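ParA (Salmonella enterica subsp. enterica serovar Newport str. SL317, PDB 3EZF) probably drives plasmid partition as a P-loop ATPase that also carries a winged helix-turn-helix DNA-binding region, with ADP mediating its role in transcriptional regulation. Local coordinates at residues Val113-Asn118 with Ile253-His258; Val151-Pro156 with Ile206-Asp211. All coordinates share one frame; numbering follows the deposited sequence.

Contact 1: Val113-Asn118 with Ile253-His258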
ATOM      1  N   VAL A 113      -7.924 -21.474 -10.236  1.00 43.48           N
ATOM      2  CA  VAL A 113      -7.890 -20.179  -9.562  1.00 41.34           C
ATOM      3  C   VAL A 113      -6.767 -20.042  -8.532  1.00 43.78           C
ATOM      4  O   VAL A 113      -6.699 -20.792  -7.550  1.00 41.17           O
ATOM      5  CB  VAL A 113      -9.243 -19.884  -8.897  1.00 39.23           C
ATOM      6  CG1 VAL A 113      -9.236 -18.504  -8.272  1.00 42.81           C
ATOM      7  CG2 VAL A 113     -10.321 -19.970  -9.923  1.00 42.62           C
ATOM      8  N   ILE A 114      -5.908 -19.047  -8.756  1.00 42.41           N
ATOM      9  CA  ILE A 114      -4.758 -18.785  -7.902  1.00 38.26           C
ATOM     10  C   ILE A 114      -4.899 -17.536  -7.032  1.00 39.16           C
ATOM     11  O   ILE A 114      -4.896 -16.420  -7.532  1.00 46.51           O
ATOM     12  CB  ILE A 114      -3.514 -18.650  -8.778  1.00 39.92           C
ATOM     13  CG1 ILE A 114      -3.255 -19.983  -9.488  1.00 41.33           C
ATOM     14  CG2 ILE A 114      -2.337 -18.208  -7.947  1.00 37.42           C
ATOM     15  CD1 ILE A 114      -2.959 -19.854 -10.969  1.00 33.93           C
ATOM     16  N   PHE A 115      -5.017 -17.728  -5.727  1.00 39.38           N
ATOM     17  CA  PHE A 115      -5.150 -16.605  -4.812  1.00 40.85           C
ATOM     18  C   PHE A 115      -3.757 -16.122  -4.457  1.00 43.90           C
ATOM     19  O   PHE A 115      -3.036 -16.813  -3.739  1.00 47.74           O
ATOM     20  CB  PHE A 115      -5.873 -17.040  -3.537  1.00 40.58           C
ATOM     21  CG  PHE A 115      -6.080 -15.925  -2.563  1.00 46.25           C
ATOM     22  CD1 PHE A 115      -7.273 -15.206  -2.545  1.00 47.95           C
ATOM     23  CD2 PHE A 115      -5.053 -15.542  -1.708  1.00 47.06           C
ATOM     24  CE1 PHE A 115      -7.434 -14.112  -1.690  1.00 48.41           C
ATOM     25  CE2 PHE A 115      -5.197 -14.456  -0.852  1.00 48.33           C
ATOM     26  CZ  PHE A 115      -6.390 -13.738  -0.841  1.00 49.33           C
ATOM     27  N   VAL A 116      -3.373 -14.945  -4.949  1.00 47.15           N
ATOM     28  CA  VAL A 116      -2.042 -14.393  -4.674  1.00 49.08           C
ATOM     29  C   VAL A 116      -2.002 -13.608  -3.368  1.00 49.58           C
ATOM     30  O   VAL A 116      -2.718 -12.620  -3.226  1.00 48.13           O
ATOM     31  CB  VAL A 116      -1.585 -13.460  -5.805  1.00 51.36           C
ATOM     32  CG1 VAL A 116      -0.108 -13.134  -5.654  1.00 53.00           C
ATOM     33  CG2 VAL A 116      -1.844 -14.112  -7.140  1.00 52.57           C
ATOM     34  N   VAL A 117      -1.157 -14.053  -2.433  1.00 53.76           N
ATOM     35  CA  VAL A 117      -0.998 -13.433  -1.113  1.00 56.70           C
ATOM     36  C   VAL A 117      -0.079 -12.221  -1.127  1.00 59.11           C
ATOM     37  O   VAL A 117       1.104 -12.329  -0.828  1.00 60.75           O
ATOM     38  CB  VAL A 117      -0.443 -14.448  -0.098  1.00 54.93           C
ATOM     39  CG1 VAL A 117      -0.092 -13.761   1.215  1.00 52.61           C
ATOM     40  CG2 VAL A 117      -1.468 -15.534   0.139  1.00 55.80           C
ATOM     41  N   ASN A 118      -0.632 -11.060  -1.454  1.00 62.93           N
ATOM     42  CA  ASN A 118       0.159  -9.849  -1.511  1.00 67.42           C
ATOM     43  C   ASN A 118      -0.010  -9.025  -0.253  1.00 70.73           C
ATOM     44  O   ASN A 118      -1.073  -8.439  -0.022  1.00 67.47           O
ATOM     45  CB  ASN A 118      -0.240  -9.008  -2.713  1.00 72.25           C
ATOM     46  CG  ASN A 118       0.897  -8.141  -3.205  1.00 78.41           C
ATOM     47  OD1 ASN A 118       1.926  -8.656  -3.664  1.00 73.79           O
ATOM     48  ND2 ASN A 118       0.732  -6.816  -3.101  1.00 81.84           N
ATOM     49  N   ILE A 253      -6.069 -13.891  -8.393  1.00 36.67           N
ATOM     50  CA  ILE A 253      -6.844 -12.973  -7.582  1.00 35.67           C
ATOM     51  C   ILE A 253      -5.952 -12.122  -6.694  1.00 41.40           C
ATOM     52  O   ILE A 253      -5.132 -12.649  -5.936  1.00 41.75           O
ATOM     53  CB  ILE A 253      -7.848 -13.731  -6.730  1.00 32.00           C
ATOM     54  CG1 ILE A 253      -8.872 -14.370  -7.656  1.00 32.85           C
ATOM     55  CG2 ILE A 253      -8.558 -12.784  -5.763  1.00 29.04           C
ATOM     56  CD1 ILE A 253      -9.698 -15.410  -7.004  1.00 32.21           C
ATOM     57  N   ASP A 254      -6.143 -10.804  -6.796  1.00 46.12           N
ATOM     58  CA  ASP A 254      -5.385  -9.788  -6.059  1.00 47.27           C
ATOM     59  C   ASP A 254      -6.188  -9.033  -5.007  1.00 48.64           C
ATOM     60  O   ASP A 254      -7.224  -8.458  -5.335  1.00 47.37           O
ATOM     61  CB  ASP A 254      -4.851  -8.762  -7.049  1.00 50.38           C
ATOM     62  CG  ASP A 254      -3.376  -8.843  -7.225  1.00 53.58           C
ATOM     63  OD1 ASP A 254      -2.813  -9.948  -7.096  1.00 60.36           O
ATOM     64  OD2 ASP A 254      -2.777  -7.797  -7.509  1.00 53.31           O
ATOM     65  N   THR A 255      -5.704  -9.016  -3.760  1.00 53.41           N
ATOM     66  CA  THR A 255      -6.376  -8.280  -2.680  1.00 55.39           C
ATOM     67  C   THR A 255      -5.421  -7.792  -1.612  1.00 55.22           C
ATOM     68  O   THR A 255      -4.391  -8.418  -1.373  1.00 57.92           O
ATOM     69  CB  THR A 255      -7.398  -9.111  -1.924  1.00 53.02           C
ATOM     70  OG1 THR A 255      -8.122  -9.942  -2.831  1.00 53.60           O
ATOM     71  CG2 THR A 255      -8.369  -8.176  -1.208  1.00 57.55           C
ATOM     72  N   GLY A 256      -5.781  -6.683  -0.967  1.00 56.02           N
ATOM     73  CA  GLY A 256      -4.970  -6.147   0.110  1.00 58.59           C
ATOM     74  C   GLY A 256      -5.193  -7.024   1.334  1.00 63.10           C
ATOM     75  O   GLY A 256      -5.942  -7.999   1.248  1.00 62.39           O
ATOM     76  N   PRO A 257      -4.575  -6.714   2.485  1.00 65.58           N
ATOM     77  CA  PRO A 257      -4.715  -7.495   3.726  1.00 70.19           C
ATOM     78  C   PRO A 257      -6.068  -7.339   4.431  1.00 74.73           C
ATOM     79  O   PRO A 257      -7.044  -8.018   4.111  1.00 70.89           O
ATOM     80  CB  PRO A 257      -3.579  -6.962   4.598  1.00 69.69           C
ATOM     81  CG  PRO A 257      -2.617  -6.344   3.614  1.00 70.23           C
ATOM     82  CD  PRO A 257      -3.527  -5.694   2.631  1.00 68.22           C
ATOM     83  N   HIS A 258      -6.077  -6.457   5.425  1.00 78.39           N
ATOM     84  CA  HIS A 258      -7.247  -6.122   6.230  1.00 83.50           C
ATOM     85  C   HIS A 258      -8.586  -6.506   5.609  1.00 84.05           C
ATOM     86  O   HIS A 258      -9.420  -7.141   6.265  1.00 86.34           O
ATOM     87  CB  HIS A 258      -7.218  -4.628   6.498  1.00 88.93           C
ATOM     88  CG  HIS A 258      -6.346  -3.886   5.537  1.00 95.39           C
ATOM     89  ND1 HIS A 258      -4.967  -3.978   5.558  1.00 95.86           N
ATOM     90  CD2 HIS A 258      -6.652  -3.098   4.481  1.00 98.51           C
ATOM     91  CE1 HIS A 258      -4.467  -3.284   4.559  1.00 96.81           C
ATOM     92  NE2 HIS A 258      -5.466  -2.736   3.886  1.00101.27           N
TER
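Ile253 sends its two branches to different residues of the neighbouring strand: CD1 to Val113 and CG2 to Phe115. The strands are parallel neighbours in the central sheet of the P-loop NTPase fold; the one holding Val113-Val116 leads into the P-loop, and the other carries Asp254 in a sequence consistent with a Walker B motif. CG1 of Ile253 stands beside its own backbone N (chi1 -66°), and the near-extended chi2 of 165° carries Ile253 CD1 across to within 3.4 Å of Val113 CG1, the two side chains crossing at a slant. The other branch, CG2, is anti to the backbone N and comes within 4.2 Å of Phe115 CD1, approaching the ring obliquely. Helix 235-241 covers Val113 and Ile253 on this face, while Phe115 and Thr255 pack against helix 261-267. The backbone fixes the pairing: Ile253 N donates to Ile114 O (2.9 Å), and Ile253 O accepts from Val116 N (3.1 Å). One residue thus bridges the two that flank Phe115. On the opposite face lie Val116 and Asp254. There the Asp254 carboxylate is held by hydroxyls of Thr129 and Ser160, one on each oxygen, and OD1, the oxygen bound to Thr129, lies 3.9 Å from Val116 CB.

Contact 2: Val151-Pro156 with Ile206-Asp211; sequences VIDLDP and IPASID
The Asp153 carboxylate presents one flat face to the methyl group of Ala208, whose CB sits almost straight above CG at 3.3 Å. The same face receives Asp155 N, which reaches OD1 (3.2 Å) from about 45° out of the carboxylate plane and closes an Asx turn. OD2 is taken by the hydroxyl of Thr161, which also bonds Ala208 N and so links the acid to the facing chain. CG stands anti to the backbone N (chi1 -167°), and the chi2 of 6° turns the face of the group to Ala208. Before this point the segments pair as parallel strands of the P-loop NTPase sheet. Ile206 N donates to Val151 O (3.2 Å), and Asp153 N donates to Ile206 O at 2.9 Å. Ile152 and Ile206 lie side by side on one face, Ile206 CD1 against Ile152 CG1 (3.7 Å), and both touch Ala177. Beyond the paired strands, a CA-H...O contact runs from Ile210 CA to Pro156 O (3.4 Å), and Ser209 OG accepts from Asp211 N, a capping bond ahead of the turn into helix 212-216. The Asp-Leu-Asp-Pro sequence is consistent with the Walker A' motif of ParA-type ATPases. With a methyl over its face and both oxygens bonded, the buried Asp153 carboxylate has its rotation fixed by the turn and by Thr161 together.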
ATOM      1  N   VAL A 151      -6.597 -11.814 -14.631  1.00 39.12           N
ATOM      2  CA  VAL A 151      -6.171 -11.242 -13.363  1.00 40.25           C
ATOM      3  C   VAL A 151      -7.260 -10.375 -12.781  1.00 37.56           C
ATOM      4  O   VAL A 151      -7.357  -9.199 -13.100  1.00 45.34           O
ATOM      5  CB  VAL A 151      -4.897 -10.375 -13.506  1.00 41.68           C
ATOM      6  CG1 VAL A 151      -4.550  -9.762 -12.153  1.00 37.21           C
ATOM      7  CG2 VAL A 151      -3.724 -11.214 -13.999  1.00 37.96           C
ATOM      8  N   ILE A 152      -8.084 -10.960 -11.928  1.00 35.68           N
ATOM      9  CA  ILE A 152      -9.168 -10.233 -11.284  1.00 34.02           C
ATOM     10  C   ILE A 152      -8.606  -9.426 -10.123  1.00 29.25           C
ATOM     11  O   ILE A 152      -8.144  -9.975  -9.128  1.00 29.11           O
ATOM     12  CB  ILE A 152     -10.250 -11.203 -10.751  1.00 31.49           C
ATOM     13  CG1 ILE A 152     -10.977 -11.862 -11.924  1.00 25.27           C
ATOM     14  CG2 ILE A 152     -11.206 -10.454  -9.834  1.00 24.76           C
ATOM     15  CD1 ILE A 152     -11.533 -13.228 -11.623  1.00 27.46           C
ATOM     16  N   ASP A 153      -8.666  -8.113 -10.264  1.00 32.93           N
ATOM     17  CA  ASP A 153      -8.157  -7.177  -9.263  1.00 41.14           C
ATOM     18  C   ASP A 153      -9.209  -6.846  -8.211  1.00 43.72           C
ATOM     19  O   ASP A 153     -10.167  -6.124  -8.498  1.00 45.44           O
ATOM     20  CB  ASP A 153      -7.720  -5.889  -9.960  1.00 40.06           C
ATOM     21  CG  ASP A 153      -6.911  -4.981  -9.071  1.00 42.60           C
ATOM     22  OD1 ASP A 153      -6.571  -5.385  -7.938  1.00 41.95           O
ATOM     23  OD2 ASP A 153      -6.604  -3.858  -9.527  1.00 45.91           O
ATOM     24  N   LEU A 154      -9.036  -7.380  -7.002  1.00 42.54           N
ATOM     25  CA  LEU A 154      -9.968  -7.125  -5.908  1.00 43.33           C
ATOM     26  C   LEU A 154      -9.275  -6.282  -4.827  1.00 47.06           C
ATOM     27  O   LEU A 154      -9.743  -6.170  -3.687  1.00 44.85           O
ATOM     28  CB  LEU A 154     -10.453  -8.442  -5.302  1.00 41.77           C
ATOM     29  CG  LEU A 154     -11.904  -8.850  -5.546  1.00 39.42           C
ATOM     30  CD1 LEU A 154     -12.801  -7.647  -5.389  1.00 37.27           C
ATOM     31  CD2 LEU A 154     -12.042  -9.384  -6.943  1.00 51.25           C
ATOM     32  N   ASP A 155      -8.130  -5.717  -5.197  1.00 52.72           N
ATOM     33  CA  ASP A 155      -7.367  -4.861  -4.304  1.00 54.76           C
ATOM     34  C   ASP A 155      -7.891  -3.439  -4.455  1.00 58.28           C
ATOM     35  O   ASP A 155      -7.935  -2.896  -5.563  1.00 53.43           O
ATOM     36  CB  ASP A 155      -5.894  -4.898  -4.675  1.00 55.18           C
ATOM     37  CG  ASP A 155      -5.066  -3.943  -3.861  1.00 57.91           C
ATOM     38  OD1 ASP A 155      -3.830  -3.879  -4.087  1.00 61.81           O
ATOM     39  OD2 ASP A 155      -5.650  -3.254  -2.997  1.00 57.50           O
ATOM     40  N   PRO A 156      -8.313  -2.823  -3.339  1.00 64.73           N
ATOM     41  CA  PRO A 156      -8.836  -1.448  -3.386  1.00 66.77           C
ATOM     42  C   PRO A 156      -7.883  -0.452  -4.074  1.00 70.59           C
ATOM     43  O   PRO A 156      -8.323   0.417  -4.831  1.00 68.10           O
ATOM     44  CB  PRO A 156      -9.063  -1.116  -1.915  1.00 67.45           C
ATOM     45  CG  PRO A 156      -9.425  -2.483  -1.323  1.00 69.58           C
ATOM     46  CD  PRO A 156      -8.418  -3.396  -1.980  1.00 65.71           C
ATOM     47  N   ILE A 206      -9.559  -7.757 -14.851  1.00 40.67           N
ATOM     48  CA  ILE A 206     -10.830  -7.179 -14.394  1.00 42.80           C
ATOM     49  C   ILE A 206     -10.361  -6.142 -13.391  1.00 44.99           C
ATOM     50  O   ILE A 206      -9.940  -6.483 -12.292  1.00 48.08           O
ATOM     51  CB  ILE A 206     -11.747  -8.175 -13.657  1.00 40.11           C
ATOM     52  CG1 ILE A 206     -12.437  -9.111 -14.649  1.00 43.22           C
ATOM     53  CG2 ILE A 206     -12.825  -7.419 -12.915  1.00 37.40           C
ATOM     54  CD1 ILE A 206     -13.486 -10.042 -14.002  1.00 38.96           C
ATOM     55  N   PRO A 207     -10.438  -4.855 -13.759  1.00 46.07           N
ATOM     56  CA  PRO A 207     -10.016  -3.714 -12.940  1.00 44.92           C
ATOM     57  C   PRO A 207     -10.637  -3.515 -11.548  1.00 43.27           C
ATOM     58  O   PRO A 207     -11.693  -4.070 -11.218  1.00 37.40           O
ATOM     59  CB  PRO A 207     -10.258  -2.524 -13.879  1.00 45.29           C
ATOM     60  CG  PRO A 207     -11.484  -2.961 -14.655  1.00 43.41           C
ATOM     61  CD  PRO A 207     -11.155  -4.403 -14.971  1.00 45.80           C
ATOM     62  N   ALA A 208      -9.936  -2.715 -10.745  1.00 41.82           N
ATOM     63  CA  ALA A 208     -10.345  -2.366  -9.392  1.00 46.47           C
ATOM     64  C   ALA A 208     -10.431  -0.835  -9.300  1.00 50.19           C
ATOM     65  O   ALA A 208     -10.078  -0.121 -10.244  1.00 48.70           O
ATOM     66  CB  ALA A 208      -9.327  -2.893  -8.378  1.00 42.23           C
ATOM     67  N   SER A 209     -10.896  -0.337  -8.161  1.00 52.71           N
ATOM     68  CA  SER A 209     -11.012   1.096  -7.957  1.00 52.51           C
ATOM     69  C   SER A 209     -10.767   1.435  -6.503  1.00 54.17           C
ATOM     70  O   SER A 209     -10.736   0.548  -5.652  1.00 59.56           O
ATOM     71  CB  SER A 209     -12.399   1.581  -8.342  1.00 54.95           C
ATOM     72  OG  SER A 209     -12.549   2.941  -7.981  1.00 61.97           O
ATOM     73  N   ILE A 210     -10.592   2.721  -6.217  1.00 52.39           N
ATOM     74  CA  ILE A 210     -10.383   3.147  -4.841  1.00 52.03           C
ATOM     75  C   ILE A 210     -11.769   3.193  -4.210  1.00 50.10           C
ATOM     76  O   ILE A 210     -11.913   3.289  -2.987  1.00 47.70           O
ATOM     77  CB  ILE A 210      -9.721   4.546  -4.757  1.00 48.39           C
ATOM     78  CG1 ILE A 210      -9.523   4.952  -3.296  1.00 47.75           C
ATOM     79  CG2 ILE A 210     -10.585   5.569  -5.462  1.00 51.01           C
ATOM     80  CD1 ILE A 210      -8.613   4.006  -2.519  1.00 52.13           C
ATOM     81  N   ASP A 211     -12.785   3.125  -5.068  1.00 48.64           N
ATOM     82  CA  ASP A 211     -14.169   3.140  -4.622  1.00 52.72           C
ATOM     83  C   ASP A 211     -14.537   1.825  -3.932  1.00 57.27           C
ATOM     84  O   ASP A 211     -15.254   1.815  -2.908  1.00 51.48           O
ATOM     85  CB  ASP A 211     -15.115   3.343  -5.802  1.00 55.38           C
ATOM     86  CG  ASP A 211     -15.619   4.757  -5.897  1.00 62.83           C
ATOM     87  OD1 ASP A 211     -15.694   5.420  -4.837  1.00 62.99           O
ATOM     88  OD2 ASP A 211     -15.953   5.200  -7.023  1.00 64.13           O
TER

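Overall arrangement
The two contacts lie side by side in one parallel sheet, their centres 11 Å apart, with strand order 203-206, 149-153, 250-254, 112-116 across them. Along the chain 113-118 comes first and 253-258 last, with both segments of contact 2 between them. The inner strands join directly: Leu154 N lies 2.7 Å from Asp254 O, probably a hydrogen bond, and Thr255 packs on Leu154. Four successive strands therefore bring their C-terminal ends to the same end of the sheet, where the P-loop sequence, not modelled here, follows 113-118; this end is consistent with the nucleotide site. Both contacts also touch the second subunit, which places this end near the dimer interface.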